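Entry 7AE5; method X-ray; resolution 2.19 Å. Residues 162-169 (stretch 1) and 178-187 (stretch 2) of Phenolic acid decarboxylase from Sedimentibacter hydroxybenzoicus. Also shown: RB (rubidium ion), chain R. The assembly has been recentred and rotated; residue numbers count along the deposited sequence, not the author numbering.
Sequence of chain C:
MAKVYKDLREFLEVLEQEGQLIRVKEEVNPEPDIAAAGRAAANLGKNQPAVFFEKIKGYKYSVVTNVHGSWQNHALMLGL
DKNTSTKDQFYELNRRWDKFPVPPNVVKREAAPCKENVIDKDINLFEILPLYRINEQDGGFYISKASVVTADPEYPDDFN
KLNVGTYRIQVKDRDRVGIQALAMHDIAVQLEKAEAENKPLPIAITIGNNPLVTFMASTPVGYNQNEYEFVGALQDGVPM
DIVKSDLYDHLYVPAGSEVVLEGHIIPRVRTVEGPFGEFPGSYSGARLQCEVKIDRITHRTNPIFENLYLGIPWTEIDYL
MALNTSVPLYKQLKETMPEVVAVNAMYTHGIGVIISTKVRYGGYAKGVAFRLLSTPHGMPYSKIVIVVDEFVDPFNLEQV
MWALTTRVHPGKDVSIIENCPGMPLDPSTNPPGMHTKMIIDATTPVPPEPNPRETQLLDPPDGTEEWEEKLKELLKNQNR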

# COMPACT_ATOMS: atom_id res chain seq x y z
N LEU C 162 -43.88 15.69 -19.79
CA LEU C 162 -43.11 16.41 -20.80
C LEU C 162 -41.68 16.61 -20.31
O LEU C 162 -41.46 17.04 -19.17
CB LEU C 162 -43.77 17.75 -21.10
CG LEU C 162 -43.09 18.59 -22.19
CD1 LEU C 162 -44.06 18.92 -23.31
CD2 LEU C 162 -42.50 19.85 -21.59
N ASN C 163 -40.71 16.30 -21.17
CA ASN C 163 -39.31 16.36 -20.80
C ASN C 163 -38.53 17.13 -21.85
O ASN C 163 -38.85 17.09 -23.04
CB ASN C 163 -38.72 14.96 -20.63
CG ASN C 163 -39.23 14.26 -19.39
OD1 ASN C 163 -39.74 13.14 -19.46
ND2 ASN C 163 -39.10 14.92 -18.24
N VAL C 164 -37.50 17.85 -21.39
CA VAL C 164 -36.62 18.62 -22.26
C VAL C 164 -35.18 18.30 -21.88
O VAL C 164 -34.78 18.46 -20.72
CB VAL C 164 -36.87 20.14 -22.16
CG1 VAL C 164 -36.02 20.89 -23.17
CG2 VAL C 164 -38.35 20.46 -22.36
N GLY C 165 -34.40 17.84 -22.87
CA GLY C 165 -32.99 17.60 -22.69
C GLY C 165 -32.23 17.99 -23.94
O GLY C 165 -32.81 18.19 -25.01
N THR C 166 -30.91 18.10 -23.79
CA THR C 166 -30.02 18.40 -24.91
C THR C 166 -29.45 17.10 -25.45
O THR C 166 -28.89 16.30 -24.70
CB THR C 166 -28.89 19.34 -24.49
OG1 THR C 166 -28.26 18.83 -23.30
CG2 THR C 166 -29.42 20.74 -24.22
N TYR C 167 -29.59 16.90 -26.76
CA TYR C 167 -29.06 15.72 -27.43
C TYR C 167 -28.45 16.16 -28.75
O TYR C 167 -29.00 17.02 -29.44
CB TYR C 167 -30.16 14.68 -27.66
CG TYR C 167 -30.96 14.37 -26.41
CD1 TYR C 167 -30.38 13.68 -25.35
CD2 TYR C 167 -32.28 14.78 -26.29
CE1 TYR C 167 -31.11 13.41 -24.21
CE2 TYR C 167 -33.01 14.51 -25.15
CZ TYR C 167 -32.42 13.82 -24.11
OH TYR C 167 -33.14 13.54 -22.97
N ARG C 168 -27.31 15.57 -29.09
CA ARG C 168 -26.64 15.93 -30.34
C ARG C 168 -27.48 15.48 -31.53
O ARG C 168 -28.04 14.38 -31.54
CB ARG C 168 -25.24 15.33 -30.39
CG ARG C 168 -25.18 13.83 -30.62
CD ARG C 168 -23.82 13.29 -30.22
NE ARG C 168 -23.56 11.97 -30.78
CZ ARG C 168 -22.82 11.04 -30.20
NH1 ARG C 168 -22.27 11.25 -29.01
NH2 ARG C 168 -22.63 9.88 -30.81
N ILE C 169 -27.57 16.35 -32.53
CA ILE C 169 -28.44 16.16 -33.68
C ILE C 169 -27.57 16.18 -34.93
O ILE C 169 -27.09 17.25 -35.34
CB ILE C 169 -29.53 17.23 -33.75
CG1 ILE C 169 -30.41 17.19 -32.49
CG2 ILE C 169 -30.38 17.07 -34.99
CD1 ILE C 169 -31.22 15.93 -32.36
N GLY C 178 -30.23 12.51 -37.28
CA GLY C 178 -30.01 11.43 -36.35
C GLY C 178 -30.12 11.89 -34.90
O GLY C 178 -30.03 13.08 -34.60
N ILE C 179 -30.33 10.93 -34.00
CA ILE C 179 -30.49 11.23 -32.59
C ILE C 179 -30.20 9.97 -31.79
O ILE C 179 -30.32 8.85 -32.29
CB ILE C 179 -31.91 11.78 -32.30
CG1 ILE C 179 -31.92 12.61 -31.01
CG2 ILE C 179 -32.93 10.66 -32.23
CD1 ILE C 179 -33.27 13.20 -30.67
N GLN C 180 -29.80 10.15 -30.53
CA GLN C 180 -29.43 9.05 -29.63
C GLN C 180 -30.63 8.71 -28.76
O GLN C 180 -30.86 9.33 -27.73
CB GLN C 180 -28.23 9.44 -28.77
CG GLN C 180 -26.93 9.58 -29.52
CD GLN C 180 -25.77 9.85 -28.59
OE1 GLN C 180 -25.78 10.83 -27.84
NE2 GLN C 180 -24.76 8.98 -28.61
N ALA C 181 -31.39 7.69 -29.17
CA ALA C 181 -32.68 7.42 -28.55
C ALA C 181 -32.54 6.89 -27.13
O ALA C 181 -33.32 7.26 -26.25
CB ALA C 181 -33.47 6.43 -29.41
N LEU C 182 -31.57 6.01 -26.88
CA LEU C 182 -31.39 5.48 -25.54
C LEU C 182 -30.94 6.56 -24.57
O LEU C 182 -31.33 6.55 -23.39
CB LEU C 182 -30.40 4.31 -25.56
CG LEU C 182 -30.62 3.12 -24.61
CD1 LEU C 182 -29.55 2.06 -24.83
CD2 LEU C 182 -30.66 3.53 -23.14
N ALA C 183 -30.14 7.52 -25.04
CA ALA C 183 -29.76 8.66 -24.22
C ALA C 183 -30.95 9.55 -23.89
O ALA C 183 -30.80 10.48 -23.08
CB ALA C 183 -28.68 9.48 -24.92
N MET C 184 -32.12 9.31 -24.49
CA MET C 184 -33.34 10.05 -24.16
C MET C 184 -34.17 9.21 -23.20
O MET C 184 -35.14 8.55 -23.57
CB MET C 184 -34.13 10.37 -25.43
CG MET C 184 -33.29 10.71 -26.63
SD MET C 184 -34.30 11.06 -28.09
CE MET C 184 -35.61 12.04 -27.36
N HIS C 185 -33.76 9.23 -21.93
CA HIS C 185 -34.56 8.60 -20.89
C HIS C 185 -35.92 9.28 -20.82
O HIS C 185 -36.05 10.49 -21.04
CB HIS C 185 -33.84 8.67 -19.55
CG HIS C 185 -32.53 7.94 -19.52
ND1 HIS C 185 -31.46 8.35 -18.76
CD2 HIS C 185 -32.13 6.82 -20.17
CE1 HIS C 185 -30.45 7.51 -18.94
NE2 HIS C 185 -30.83 6.58 -19.79
N ASP C 186 -36.94 8.47 -20.52
CA ASP C 186 -38.39 8.75 -20.55
C ASP C 186 -38.97 8.44 -21.92
O ASP C 186 -40.19 8.58 -22.10
CB ASP C 186 -38.77 10.18 -20.15
N ILE C 187 -38.16 8.03 -22.89
CA ILE C 187 -38.64 7.65 -24.22
C ILE C 187 -38.37 6.20 -24.54
O ILE C 187 -38.68 5.76 -25.65
CB ILE C 187 -38.03 8.56 -25.31
RB RB R . -34.15 18.98 -18.40

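What fills the hollow made by the turns of the second stretch? The ring of Tyr167 does, and it gives up more surface to the contact than any other residue. Its CB points toward the second stretch, and chi1 near -50° (m) carries the ring along Met184. That side chain lies over one ring face: CG sits 4.0 Å from the centroid of the Tyr167 ring and only 6° off the normal, a CH-pi contact, while Met184 CB comes 4.1 Å from Tyr167 CZ. Met184 SD is farther out, 4.9 Å from the centroid and oblique.

How is that hollow held in shape? Two beta turns follow each other and share Met184. The type I turn is closed by Met184 N donating to Ala181 O at 3.0 Å, the type II turn by Ile187 N donating to Met184 O at 3.1 Å. The first turn also brings Ala183 O obliquely to the ring, 3.2 Å from Tyr167 CE1.

What packs beyond the ring? Ile169 and Ile179 both set CB sideways, yet Ile169 CD1 reaches Ile179 CG1 at 3.7 Å. The same CG1 of Ile179 lies 4.3 Å from Tyr167 CB, so this one branch touches both neighbours. Behind them the backbones come close enough for a CA-H...O contact, Ile169 CA to Gly178 O, 3.6 Å.

Where do polar side chains meet? The long side chain of Arg168 starts sideways and ends nearer the second stretch, with Gln180 lying over one face of its guanidinium. At the far end of the contact, Asn163 approaches Asp186, its CB pointing toward the second stretch; the aspartate is modelled only to CB, so its carboxylate cannot be placed. Next along the strand, Val164 turns elsewhere, its O binding the rubidium ion RB at 2.5 Å.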